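Local coordinates for protein nicotinate phosphoribosyltransferase (Porphyromonas gingivalis, PDB 2IM5) that probably catalyses the ATP-dependent joining of nicotinate to the phosphoribosyl group of 5-phospho-alpha-D-ribose 1-diphosphate, giving nicotinate ribonucleotide for NAD biosynthesis, at residues S195-A200 and L205-T210; D235-Y240 and K263-L268; G277-F282 and I314-L319; K285-Y290 and V295-K300; V366-V371 and L384-L389. All blocks are in the same frame, centred on the assembly; numbering follows the deposited sequence.

From the N terminus, interaction 1 comes first, turning helix 197-203 back into strand 206-207 of the parallel sheet. Interaction 2 closes a longer loop, bringing helix 228-240 against helix 263-268. Interaction 3 pairs helix 279-292 with helix 310-320, and interaction 4 is nested within the loop it closes, folding the segment 295-300 onto the same helix 279-292. Interactions 2 and 4 touch through helix 263-268 and the 295-300 loop. Interaction 5 follows in series, joining a loop to the C-terminal helix 379-389; its 366-371 segment touches Gly277 of interaction 3. No two contacts cross along the chain.

Interaction 1. Residues S195-A200 and L205-T210; sequences SNVHLA and LRVSGT
The beta-alpha-beta unit formed by strand 191-194, helix 197-203 and strand 206-207 is closed here, where Ala200 and Val197 on the helix meet Val207 on the returning strand. Val207 CG1 does the touching: it lies 3.7 Å from Ala200 CB and 4.2 Å from Val197 CG1, so one methyl group bridges two helical residues. A chi1 of -68° holds this methyl beside the backbone N of Val207, on the side where both can be met. Leu12 of helix 12-24 also touches Val207.

At the end where the chain turns back, Leu205 N donates to Ala200 O over 2.9 Å, with 156° at the hydrogen. At the other end, Ser208 O receives a CA-H...O contact from Ser195 CA at 3.1 Å. The hydroxyls of these two serines turn to other partners, Ser195 OG to Asp11 and Ser208 OG to Ser163. Asn196 caps the helix, its OD1 accepting from Leu199 N at 3.0 Å, with the donor lying above the carbonyl plane.

Between the two segments the one hydrogen bond is the backbone bond at the turn; Arg206 and Ser208 are tied by their backbones to Thr194 of strand 191-194. With the buried serine hydroxyls satisfied by Asp11 and Ser163, helix and strand are joined mainly by methyl packing and that single backbone bond.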
# COMPACT_ATOMS: atom_id res chain seq x y z
N SER A 195 -0.71 -8.83 3.18
CA SER A 195 -0.81 -8.09 1.95
C SER A 195 0.06 -8.75 0.88
O SER A 195 -0.21 -8.62 -0.32
CB SER A 195 -0.38 -6.64 2.18
OG SER A 195 -0.51 -5.88 1.00
N ASN A 196 1.10 -9.45 1.32
CA ASN A 196 2.02 -10.14 0.41
C ASN A 196 1.33 -11.37 -0.16
O ASN A 196 1.18 -12.39 0.52
CB ASN A 196 3.28 -10.56 1.16
CG ASN A 196 4.36 -11.07 0.24
OD1 ASN A 196 4.11 -11.93 -0.61
ND2 ASN A 196 5.57 -10.54 0.40
N VAL A 197 0.92 -11.28 -1.42
CA VAL A 197 0.20 -12.39 -2.07
C VAL A 197 0.99 -13.69 -2.11
O VAL A 197 0.43 -14.77 -1.90
CB VAL A 197 -0.23 -11.99 -3.50
CG1 VAL A 197 -1.12 -13.08 -4.11
CG2 VAL A 197 -0.96 -10.66 -3.46
N HIS A 198 2.30 -13.59 -2.37
CA HIS A 198 3.17 -14.75 -2.41
C HIS A 198 3.22 -15.50 -1.07
O HIS A 198 3.08 -16.73 -1.03
CB HIS A 198 4.59 -14.34 -2.80
CG HIS A 198 5.62 -15.37 -2.48
ND1 HIS A 198 5.59 -16.65 -2.99
CD2 HIS A 198 6.72 -15.31 -1.68
CE1 HIS A 198 6.63 -17.33 -2.53
NE2 HIS A 198 7.32 -16.55 -1.73
N LEU A 199 3.42 -14.76 0.01
CA LEU A 199 3.48 -15.37 1.32
C LEU A 199 2.12 -15.87 1.80
O LEU A 199 2.04 -16.77 2.63
CB LEU A 199 4.11 -14.40 2.32
CG LEU A 199 5.59 -14.12 2.02
CD1 LEU A 199 6.17 -13.17 3.06
CD2 LEU A 199 6.37 -15.44 2.00
N ALA A 200 1.04 -15.29 1.28
CA ALA A 200 -0.30 -15.72 1.66
C ALA A 200 -0.49 -17.09 1.01
O ALA A 200 -1.08 -18.00 1.59
CB ALA A 200 -1.34 -14.74 1.15
N LEU A 205 -2.61 -18.28 3.98
CA LEU A 205 -3.30 -17.21 4.67
C LEU A 205 -4.16 -16.43 3.68
O LEU A 205 -3.99 -16.55 2.47
CB LEU A 205 -2.28 -16.25 5.30
CG LEU A 205 -1.31 -16.82 6.34
CD1 LEU A 205 -0.27 -15.75 6.68
CD2 LEU A 205 -2.08 -17.24 7.60
N ARG A 206 -5.09 -15.65 4.21
CA ARG A 206 -5.94 -14.81 3.37
C ARG A 206 -5.10 -13.61 2.93
O ARG A 206 -4.17 -13.22 3.63
CB ARG A 206 -7.13 -14.26 4.17
CG ARG A 206 -8.22 -15.27 4.53
CD ARG A 206 -9.39 -14.55 5.19
NE ARG A 206 -9.07 -14.10 6.54
CZ ARG A 206 -9.21 -14.85 7.63
NH1 ARG A 206 -9.66 -16.09 7.54
NH2 ARG A 206 -8.87 -14.37 8.82
N VAL A 207 -5.40 -13.05 1.76
CA VAL A 207 -4.68 -11.87 1.32
C VAL A 207 -5.46 -10.72 1.93
O VAL A 207 -6.67 -10.84 2.13
CB VAL A 207 -4.65 -11.72 -0.22
CG1 VAL A 207 -3.80 -12.82 -0.83
CG2 VAL A 207 -6.07 -11.75 -0.78
N SER A 208 -4.79 -9.62 2.24
CA SER A 208 -5.46 -8.49 2.86
C SER A 208 -4.92 -7.17 2.32
O SER A 208 -3.72 -7.01 2.14
CB SER A 208 -5.26 -8.57 4.37
OG SER A 208 -5.73 -7.41 5.04
N GLY A 209 -5.83 -6.22 2.07
CA GLY A 209 -5.41 -4.93 1.56
C GLY A 209 -6.57 -4.06 1.14
O GLY A 209 -7.72 -4.51 1.11
N THR A 210 -6.29 -2.80 0.82
CA THR A 210 -7.34 -1.87 0.39
C THR A 210 -6.83 -1.17 -0.86
O THR A 210 -5.68 -1.32 -1.22
CB THR A 210 -7.59 -0.79 1.46
OG1 THR A 210 -6.43 0.06 1.57
CG2 THR A 210 -7.87 -1.42 2.81

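Interaction 2. Residues D235-Y240 and K263-L268; sequences DWINVY and KKHAML
The two helical segments approach no closer than 9.3 Å between CA atoms, at Ile237 and Leu268, so side chains alone span the distance. Ile237 carries one side of the contact. Its CG1 is anti to its carbonyl carbon (chi1 -67°), and the arm continues extended to CD1, which meets Leu268 CD2 tip to tip at 3.4 Å, tighter than a normal carbon contact. Behind that methyl, Ile237 CG1 remains 3.9 Å from the same Leu268 CD2. Ile237 CD1 also comes obliquely to the imidazole of His265, 3.9 Å from His265 CD2. The ring is anchored by a hydrogen bond from His265 NE2 to Glu234 on the isoleucine's own helix, and Tyr230 meets it as well. Helix 228-240 leads to strand 246-248 and helix 263-268 to strand 271-274, neighbours in the parallel sheet; Val239 packs on helix 12-24, while Ala266 touches Phe261 and Leu293.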
# COMPACT_ATOMS: atom_id res chain seq x y z
N ASP A 235 -15.88 4.37 -9.56
CA ASP A 235 -15.12 3.52 -10.47
C ASP A 235 -14.71 2.22 -9.78
O ASP A 235 -14.70 1.16 -10.40
CB ASP A 235 -13.89 4.26 -11.01
CG ASP A 235 -14.27 5.35 -12.02
OD1 ASP A 235 -15.44 5.37 -12.45
OD2 ASP A 235 -13.40 6.17 -12.39
N TRP A 236 -14.37 2.30 -8.49
CA TRP A 236 -13.97 1.11 -7.76
C TRP A 236 -15.15 0.14 -7.68
O TRP A 236 -14.99 -1.09 -7.79
CB TRP A 236 -13.50 1.49 -6.35
CG TRP A 236 -12.82 0.37 -5.61
CD1 TRP A 236 -13.35 -0.39 -4.62
CD2 TRP A 236 -11.48 -0.09 -5.80
NE1 TRP A 236 -12.42 -1.30 -4.16
CE2 TRP A 236 -11.26 -1.14 -4.87
CE3 TRP A 236 -10.43 0.28 -6.66
CZ2 TRP A 236 -10.04 -1.82 -4.78
CZ3 TRP A 236 -9.22 -0.40 -6.57
CH2 TRP A 236 -9.03 -1.44 -5.64
N ILE A 237 -16.34 0.69 -7.49
CA ILE A 237 -17.55 -0.12 -7.42
C ILE A 237 -17.83 -0.75 -8.78
O ILE A 237 -18.26 -1.90 -8.88
CB ILE A 237 -18.76 0.73 -6.99
CG1 ILE A 237 -18.56 1.19 -5.54
CG2 ILE A 237 -20.06 -0.06 -7.15
CD1 ILE A 237 -19.50 2.30 -5.13
N ASN A 238 -17.60 0.02 -9.84
CA ASN A 238 -17.81 -0.50 -11.19
C ASN A 238 -16.90 -1.71 -11.41
O ASN A 238 -17.30 -2.70 -12.02
CB ASN A 238 -17.50 0.57 -12.24
CG ASN A 238 -17.52 0.02 -13.67
OD1 ASN A 238 -16.60 -0.68 -14.11
ND2 ASN A 238 -18.59 0.33 -14.40
N VAL A 239 -15.68 -1.62 -10.90
CA VAL A 239 -14.74 -2.71 -11.08
C VAL A 239 -15.00 -3.92 -10.18
O VAL A 239 -14.98 -5.05 -10.66
CB VAL A 239 -13.28 -2.21 -10.84
CG1 VAL A 239 -12.29 -3.37 -10.96
CG2 VAL A 239 -12.94 -1.09 -11.83
N TYR A 240 -15.26 -3.68 -8.90
CA TYR A 240 -15.42 -4.79 -7.97
C TYR A 240 -16.80 -5.09 -7.42
O TYR A 240 -16.95 -5.97 -6.59
CB TYR A 240 -14.40 -4.63 -6.83
CG TYR A 240 -12.98 -4.78 -7.34
CD1 TYR A 240 -12.53 -6.00 -7.85
CD2 TYR A 240 -12.10 -3.70 -7.37
CE1 TYR A 240 -11.26 -6.14 -8.38
CE2 TYR A 240 -10.82 -3.83 -7.91
CZ TYR A 240 -10.42 -5.05 -8.41
OH TYR A 240 -9.16 -5.21 -8.94
N LYS A 263 -24.36 9.49 1.15
CA LYS A 263 -25.07 8.47 1.90
C LYS A 263 -24.94 7.10 1.22
O LYS A 263 -24.76 6.08 1.88
CB LYS A 263 -26.55 8.84 2.02
CG LYS A 263 -27.35 7.90 2.91
CD LYS A 263 -28.78 8.38 3.09
CE LYS A 263 -29.59 7.40 3.92
NZ LYS A 263 -29.07 7.26 5.32
N LYS A 264 -25.05 7.09 -0.11
CA LYS A 264 -24.94 5.86 -0.88
C LYS A 264 -23.61 5.14 -0.63
O LYS A 264 -23.59 3.93 -0.36
CB LYS A 264 -25.07 6.17 -2.37
CG LYS A 264 -24.98 4.97 -3.27
CD LYS A 264 -25.22 5.34 -4.73
CE LYS A 264 -24.18 6.32 -5.24
NZ LYS A 264 -24.48 6.74 -6.65
N HIS A 265 -22.51 5.87 -0.72
CA HIS A 265 -21.20 5.29 -0.49
C HIS A 265 -20.99 4.92 0.97
O HIS A 265 -20.40 3.88 1.28
CB HIS A 265 -20.12 6.26 -0.97
CG HIS A 265 -20.06 6.40 -2.46
ND1 HIS A 265 -19.46 7.46 -3.09
CD2 HIS A 265 -20.54 5.60 -3.44
CE1 HIS A 265 -19.57 7.31 -4.40
NE2 HIS A 265 -20.22 6.19 -4.64
N ALA A 266 -21.48 5.76 1.88
CA ALA A 266 -21.35 5.48 3.30
C ALA A 266 -22.06 4.16 3.63
O ALA A 266 -21.58 3.37 4.43
CB ALA A 266 -21.94 6.62 4.12
N MET A 267 -23.20 3.93 2.99
CA MET A 267 -23.98 2.71 3.23
C MET A 267 -23.37 1.49 2.57
O MET A 267 -23.36 0.40 3.14
CB MET A 267 -25.41 2.88 2.72
CG MET A 267 -26.25 3.88 3.51
SD MET A 267 -27.88 4.04 2.77
CE MET A 267 -27.51 4.99 1.43
N LEU A 268 -22.84 1.66 1.36
CA LEU A 268 -22.24 0.56 0.61
C LEU A 268 -20.87 0.09 1.12
O LEU A 268 -20.65 -1.11 1.27
CB LEU A 268 -22.15 0.94 -0.87
CG LEU A 268 -21.51 -0.06 -1.83
CD1 LEU A 268 -22.18 -1.41 -1.72
CD2 LEU A 268 -21.65 0.48 -3.25

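Interaction 3. Residues G277-F282 and I314-L319; sequences GDPEIF and IEIQKL
Pro279 and Ile316 form the inner half of this helix-to-helix contact, and Glu280 with Leu319 the outer half. The isoleucine does not start out aimed at its partner, yet its longer branch brings the end nearer: CG1 leaves next to the backbone N (chi1 -66°) and CD1 extends beyond it. This arm crosses the pyrrolidine at about a right angle, with Ile316 CD1 3.9 Å from Pro279 CB and Ile316 CG1 4.1 Å from Pro279 CG. The result is an apolar fit of two ring carbons against two carbons of the branch.

Leu319 is turned less regularly. Its chi1 (-87°) and chi2 (39°) each lie some way from the centre of their staggered wells, and one methyl, Leu319 CD2, reaches Glu280 CB at 3.8 Å and Glu280 CA at 4.1 Å. The glutamate therefore contributes the aliphatic root of its side chain to the packing, while CG leaves on the side away from its backbone N and the chain runs on extended.

Just before the proline, Asp278 caps the helix: its OD2 accepts from Ile281 N at 2.9 Å, the N-H arriving from above the carboxylate plane. Helix 279-292 follows strand 271-274 and helix 310-320 follows strand 301-304, adjacent strands of the parallel sheet. Phe304 of the latter strand touches both Pro279 and Ile316, and His274 lies against Pro279.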
# COMPACT_ATOMS: atom_id res chain seq x y z
N GLY A 277 -2.43 11.13 10.77
CA GLY A 277 -3.07 11.96 11.77
C GLY A 277 -3.43 11.19 13.02
O GLY A 277 -3.24 9.97 13.10
N ASP A 278 -3.95 11.90 14.01
CA ASP A 278 -4.33 11.27 15.27
C ASP A 278 -5.54 10.35 15.10
O ASP A 278 -6.59 10.78 14.61
CB ASP A 278 -4.64 12.35 16.31
CG ASP A 278 -5.22 11.78 17.59
OD1 ASP A 278 -4.53 10.95 18.23
OD2 ASP A 278 -6.35 12.15 17.95
N PRO A 279 -5.42 9.08 15.51
CA PRO A 279 -6.51 8.11 15.38
C PRO A 279 -7.78 8.48 16.15
O PRO A 279 -8.90 8.28 15.66
CB PRO A 279 -5.87 6.80 15.87
CG PRO A 279 -4.82 7.26 16.82
CD PRO A 279 -4.22 8.45 16.10
N GLU A 280 -7.62 9.03 17.34
CA GLU A 280 -8.77 9.43 18.15
C GLU A 280 -9.57 10.52 17.45
O GLU A 280 -10.80 10.53 17.50
CB GLU A 280 -8.30 9.92 19.53
CG GLU A 280 -9.41 10.46 20.41
CD GLU A 280 -9.07 10.37 21.90
OE1 GLU A 280 -7.88 10.53 22.25
OE2 GLU A 280 -9.99 10.16 22.71
N ILE A 281 -8.88 11.45 16.80
CA ILE A 281 -9.55 12.52 16.07
C ILE A 281 -10.27 11.92 14.86
O ILE A 281 -11.39 12.31 14.54
CB ILE A 281 -8.53 13.59 15.61
CG1 ILE A 281 -8.05 14.38 16.84
CG2 ILE A 281 -9.16 14.52 14.59
CD1 ILE A 281 -6.94 15.35 16.54
N PHE A 282 -9.63 10.96 14.20
CA PHE A 282 -10.22 10.31 13.04
C PHE A 282 -11.50 9.59 13.45
O PHE A 282 -12.52 9.66 12.76
CB PHE A 282 -9.24 9.30 12.43
CG PHE A 282 -9.77 8.62 11.20
CD1 PHE A 282 -9.60 9.19 9.94
CD2 PHE A 282 -10.46 7.41 11.31
CE1 PHE A 282 -10.11 8.57 8.80
CE2 PHE A 282 -10.98 6.78 10.18
CZ PHE A 282 -10.80 7.36 8.92
N ILE A 314 -3.59 -1.95 20.37
CA ILE A 314 -4.41 -2.25 21.54
C ILE A 314 -5.02 -0.97 22.12
O ILE A 314 -6.17 -0.96 22.55
CB ILE A 314 -3.58 -2.98 22.63
CG1 ILE A 314 -3.22 -4.39 22.13
CG2 ILE A 314 -4.36 -3.06 23.94
CD1 ILE A 314 -2.24 -5.13 23.00
N GLU A 315 -4.24 0.12 22.11
CA GLU A 315 -4.73 1.40 22.62
C GLU A 315 -5.87 1.93 21.75
O GLU A 315 -6.89 2.37 22.26
CB GLU A 315 -3.58 2.42 22.65
CG GLU A 315 -2.53 2.16 23.71
CD GLU A 315 -1.22 2.88 23.42
OE1 GLU A 315 -1.27 4.04 22.96
OE2 GLU A 315 -0.15 2.28 23.65
N ILE A 316 -5.68 1.90 20.43
CA ILE A 316 -6.72 2.37 19.51
C ILE A 316 -7.96 1.51 19.67
O ILE A 316 -9.09 1.99 19.59
CB ILE A 316 -6.24 2.29 18.03
CG1 ILE A 316 -5.08 3.27 17.81
CG2 ILE A 316 -7.39 2.60 17.08
CD1 ILE A 316 -4.45 3.18 16.43
N GLN A 317 -7.74 0.22 19.90
CA GLN A 317 -8.82 -0.73 20.08
C GLN A 317 -9.72 -0.28 21.24
O GLN A 317 -10.94 -0.40 21.17
CB GLN A 317 -8.20 -2.12 20.34
CG GLN A 317 -9.16 -3.29 20.37
CD GLN A 317 -8.43 -4.62 20.31
OE1 GLN A 317 -7.26 -4.72 20.69
NE2 GLN A 317 -9.12 -5.65 19.82
N LYS A 318 -9.12 0.27 22.29
CA LYS A 318 -9.90 0.75 23.44
C LYS A 318 -10.72 1.97 23.04
O LYS A 318 -11.89 2.08 23.40
CB LYS A 318 -8.97 1.14 24.60
CG LYS A 318 -8.10 0.01 25.12
CD LYS A 318 -7.24 0.47 26.29
CE LYS A 318 -6.17 -0.56 26.65
NZ LYS A 318 -6.77 -1.90 26.89
N LEU A 319 -10.10 2.88 22.30
CA LEU A 319 -10.79 4.08 21.83
C LEU A 319 -12.03 3.75 21.01
O LEU A 319 -13.02 4.49 21.04
CB LEU A 319 -9.84 4.92 20.97
CG LEU A 319 -8.93 5.95 21.64
CD1 LEU A 319 -8.39 5.42 22.96
CD2 LEU A 319 -7.79 6.30 20.69

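Interaction 4. Residues K285-Y290 and V295-K300; sequences KAVRRY and VDPKIK
Tyr290 and Val295 bracket the turn by which helix 279-292 gives way to the short 3-10 segment 297-299 and then strand 301-304, the return leg of the beta-alpha-beta crossover made by strand 271-274, helix 279-292 and strand 301-304. The one hydrogen bond across the turn runs from Val295 N to Tyr290 O, 2.8 Å long and nearly straight at 166°.

Apolar contacts join the helix to the loop. Val295 CG1 lies 3.8 Å from Tyr290 CD1 and Pro297 CB 3.9 Å from Tyr290 CD2, both approaching obliquely; one turn back, Val287 CG1 reaches Pro297 CG at 4.2 Å. Phe261 and Leu272 also pack on the tyrosine.

A CH-pi contact adds to these. A chi1 of -58° swings Lys300 CG over one face of the ring, and the bend at chi2 (-62°) sends the rest of the chain on past it, to the carbonyls of Phe269 and Ala266. Within the loop, Asp296 OD1 forms an Asx turn by accepting from Lys298 N. Over the ring, Lys300 CG stands 4.0 Å from the Tyr290 centroid, offset toward the rim and 3.6 Å from Tyr290 CZ.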
# COMPACT_ATOMS: atom_id res chain seq x y z
N LYS A 285 -14.45 12.07 13.82
CA LYS A 285 -14.94 12.53 12.53
C LYS A 285 -15.79 11.47 11.84
O LYS A 285 -16.88 11.76 11.35
CB LYS A 285 -13.78 12.91 11.61
CG LYS A 285 -12.96 14.11 12.07
CD LYS A 285 -11.77 14.34 11.15
CE LYS A 285 -10.99 15.60 11.53
NZ LYS A 285 -9.71 15.70 10.74
N ALA A 286 -15.29 10.24 11.82
CA ALA A 286 -15.99 9.13 11.19
C ALA A 286 -17.35 8.88 11.84
O ALA A 286 -18.39 8.86 11.15
CB ALA A 286 -15.14 7.87 11.28
N VAL A 287 -17.35 8.70 13.15
CA VAL A 287 -18.59 8.46 13.88
C VAL A 287 -19.58 9.60 13.69
O VAL A 287 -20.78 9.36 13.49
CB VAL A 287 -18.33 8.25 15.39
CG1 VAL A 287 -19.65 8.19 16.16
CG2 VAL A 287 -17.55 6.97 15.60
N ARG A 288 -19.10 10.84 13.74
CA ARG A 288 -19.99 11.98 13.58
C ARG A 288 -20.61 12.04 12.19
O ARG A 288 -21.82 12.28 12.04
CB ARG A 288 -19.25 13.30 13.87
CG ARG A 288 -20.10 14.53 13.58
CD ARG A 288 -19.56 15.83 14.20
NE ARG A 288 -18.30 16.28 13.61
CZ ARG A 288 -17.10 15.94 14.06
NH1 ARG A 288 -16.98 15.15 15.12
NH2 ARG A 288 -16.01 16.40 13.45
N ARG A 289 -19.81 11.82 11.15
CA ARG A 289 -20.33 11.88 9.79
C ARG A 289 -21.33 10.75 9.53
O ARG A 289 -22.34 10.96 8.87
CB ARG A 289 -19.18 11.81 8.78
CG ARG A 289 -19.64 11.93 7.33
CD ARG A 289 -20.54 13.14 7.10
NE ARG A 289 -20.90 13.28 5.69
CZ ARG A 289 -21.92 14.00 5.24
NH1 ARG A 289 -22.69 14.67 6.08
NH2 ARG A 289 -22.16 14.06 3.94
N TYR A 290 -21.05 9.56 10.04
CA TYR A 290 -21.97 8.45 9.85
C TYR A 290 -23.33 8.78 10.45
O TYR A 290 -24.37 8.49 9.86
CB TYR A 290 -21.43 7.17 10.49
CG TYR A 290 -20.47 6.39 9.61
CD1 TYR A 290 -20.77 6.10 8.28
CD2 TYR A 290 -19.27 5.89 10.14
CE1 TYR A 290 -19.92 5.33 7.49
CE2 TYR A 290 -18.41 5.12 9.36
CZ TYR A 290 -18.74 4.85 8.03
OH TYR A 290 -17.87 4.09 7.26
N VAL A 295 -26.35 6.66 9.29
CA VAL A 295 -25.78 5.35 9.02
C VAL A 295 -25.20 4.92 10.37
O VAL A 295 -24.58 5.71 11.06
CB VAL A 295 -24.66 5.43 7.96
CG1 VAL A 295 -23.93 4.11 7.86
CG2 VAL A 295 -25.25 5.81 6.62
N ASP A 296 -25.42 3.66 10.73
CA ASP A 296 -24.95 3.15 12.01
C ASP A 296 -23.45 2.84 12.02
O ASP A 296 -23.02 1.86 11.43
CB ASP A 296 -25.75 1.91 12.40
CG ASP A 296 -25.38 1.38 13.78
OD1 ASP A 296 -24.75 2.13 14.57
OD2 ASP A 296 -25.74 0.23 14.08
N PRO A 297 -22.66 3.67 12.70
CA PRO A 297 -21.21 3.46 12.76
C PRO A 297 -20.79 2.16 13.42
O PRO A 297 -19.72 1.62 13.13
CB PRO A 297 -20.71 4.69 13.53
CG PRO A 297 -21.87 5.05 14.39
CD PRO A 297 -23.05 4.87 13.46
N LYS A 298 -21.65 1.63 14.29
CA LYS A 298 -21.34 0.39 14.98
C LYS A 298 -21.23 -0.82 14.06
O LYS A 298 -20.56 -1.80 14.40
CB LYS A 298 -22.37 0.14 16.08
CG LYS A 298 -22.32 1.21 17.16
CD LYS A 298 -23.34 0.97 18.26
CE LYS A 298 -23.26 2.06 19.32
NZ LYS A 298 -24.21 1.79 20.44
N ILE A 299 -21.86 -0.76 12.90
CA ILE A 299 -21.77 -1.88 11.98
C ILE A 299 -20.62 -1.68 10.98
O ILE A 299 -20.35 -2.54 10.15
CB ILE A 299 -23.09 -2.10 11.19
CG1 ILE A 299 -23.33 -0.94 10.22
CG2 ILE A 299 -24.26 -2.23 12.17
CD1 ILE A 299 -24.60 -1.08 9.40
N LYS A 300 -19.95 -0.54 11.07
CA LYS A 300 -18.83 -0.25 10.18
C LYS A 300 -17.50 -0.56 10.86
O LYS A 300 -17.44 -0.74 12.08
CB LYS A 300 -18.86 1.23 9.77
CG LYS A 300 -20.14 1.66 9.07
CD LYS A 300 -20.36 0.90 7.77
CE LYS A 300 -21.63 1.39 7.06
NZ LYS A 300 -21.84 0.70 5.76

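Interaction 5. Residues V366-V371 and L384-L389; sequences VKLSDV and LAMNTL
No ring takes part where Val366 and Leu368 meet Ala385, Met386 and Leu389; the flat group that stands out is the Leu384 carbonyl in the helix, where Leu384 O accepts from Thr388 N (2.8 Å) and Thr388 OG1 (2.6 Å), which reach it from opposite faces of the carbonyl plane. The contact itself is made by aliphatic groups. Val366 CG2 comes to 4.0 Å from Ala385 CB, placed there because this methyl sits between the backbone N and the carbonyl carbon (chi1 -56°). Leu368 uses both methyls: CD2 approaches Met386 CG at 4.4 Å and CD1 approaches Leu389 CD1 at 4.5 Å. Beyond it the chain turns, Ser369 OG accepting from Val371 N at 3.0 Å in an ST turn. Ile382, also of helix 379-389, touches Val366 and Leu368 as well. With only carbons in contact at fairly long distances, the loop and the C-terminal helix are held together by apolar burial, without direct polar bonds between the two segments.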
# COMPACT_ATOMS: atom_id res chain seq x y z
N VAL A 366 -0.99 14.83 -6.42
CA VAL A 366 -0.60 15.30 -5.11
C VAL A 366 -1.35 14.51 -4.04
O VAL A 366 -2.33 13.83 -4.33
CB VAL A 366 -0.89 16.81 -4.91
CG1 VAL A 366 -0.21 17.62 -5.99
CG2 VAL A 366 -2.38 17.06 -4.93
N LYS A 367 -0.86 14.61 -2.81
CA LYS A 367 -1.47 13.95 -1.67
C LYS A 367 -1.32 14.91 -0.50
O LYS A 367 -0.23 15.45 -0.28
CB LYS A 367 -0.75 12.64 -1.36
CG LYS A 367 -1.28 11.96 -0.11
CD LYS A 367 -0.47 10.74 0.24
CE LYS A 367 -0.78 10.27 1.65
NZ LYS A 367 0.12 9.16 2.06
N LEU A 368 -2.39 15.13 0.25
CA LEU A 368 -2.34 16.06 1.37
C LEU A 368 -2.20 15.45 2.76
O LEU A 368 -1.49 15.99 3.61
CB LEU A 368 -3.58 16.96 1.32
CG LEU A 368 -3.79 17.73 0.00
CD1 LEU A 368 -5.01 18.63 0.13
CD2 LEU A 368 -2.55 18.56 -0.33
N SER A 369 -2.87 14.32 3.01
CA SER A 369 -2.83 13.65 4.32
C SER A 369 -3.49 14.48 5.42
O SER A 369 -3.84 15.64 5.20
CB SER A 369 -1.39 13.35 4.74
OG SER A 369 -0.88 14.36 5.61
N ASP A 370 -3.67 13.88 6.59
CA ASP A 370 -4.29 14.57 7.71
C ASP A 370 -3.30 15.25 8.65
O ASP A 370 -3.67 15.72 9.72
CB ASP A 370 -5.16 13.61 8.52
CG ASP A 370 -6.45 13.25 7.80
OD1 ASP A 370 -7.01 14.12 7.11
OD2 ASP A 370 -6.91 12.09 7.94
N VAL A 371 -2.03 15.29 8.26
CA VAL A 371 -1.04 15.94 9.09
C VAL A 371 -0.71 17.29 8.45
O VAL A 371 -0.24 17.34 7.32
CB VAL A 371 0.25 15.11 9.21
CG1 VAL A 371 1.28 15.88 10.04
CG2 VAL A 371 -0.06 13.77 9.86
N LEU A 384 -2.70 24.50 -5.72
CA LEU A 384 -3.91 24.46 -6.52
C LEU A 384 -4.95 23.56 -5.86
O LEU A 384 -6.13 23.91 -5.79
CB LEU A 384 -3.60 23.97 -7.94
CG LEU A 384 -4.79 23.93 -8.90
CD1 LEU A 384 -5.25 25.34 -9.19
CD2 LEU A 384 -4.39 23.24 -10.20
N ALA A 385 -4.52 22.41 -5.36
CA ALA A 385 -5.45 21.47 -4.71
C ALA A 385 -6.06 22.12 -3.47
O ALA A 385 -7.28 22.08 -3.28
CB ALA A 385 -4.73 20.19 -4.33
N MET A 386 -5.21 22.71 -2.64
CA MET A 386 -5.70 23.37 -1.43
C MET A 386 -6.67 24.50 -1.78
O MET A 386 -7.75 24.59 -1.19
CB MET A 386 -4.53 23.92 -0.61
CG MET A 386 -3.64 22.82 -0.04
SD MET A 386 -2.27 23.38 1.02
CE MET A 386 -2.98 23.27 2.57
N ASN A 387 -6.31 25.36 -2.73
CA ASN A 387 -7.19 26.45 -3.12
C ASN A 387 -8.51 25.91 -3.69
O ASN A 387 -9.58 26.42 -3.40
CB ASN A 387 -6.52 27.37 -4.16
CG ASN A 387 -5.33 28.13 -3.57
OD1 ASN A 387 -5.36 28.53 -2.41
ND2 ASN A 387 -4.30 28.35 -4.38
N THR A 388 -8.42 24.86 -4.50
CA THR A 388 -9.60 24.27 -5.11
C THR A 388 -10.54 23.70 -4.06
O THR A 388 -11.76 23.82 -4.17
CB THR A 388 -9.21 23.12 -6.08
OG1 THR A 388 -8.38 23.64 -7.12
CG2 THR A 388 -10.46 22.49 -6.69
N LEU A 389 -9.98 23.08 -3.03
CA LEU A 389 -10.77 22.47 -1.99
C LEU A 389 -11.09 23.43 -0.85
O LEU A 389 -11.73 23.05 0.12
CB LEU A 389 -10.05 21.24 -1.45
CG LEU A 389 -9.83 20.16 -2.51
CD1 LEU A 389 -8.91 19.07 -1.98
CD2 LEU A 389 -11.19 19.58 -2.92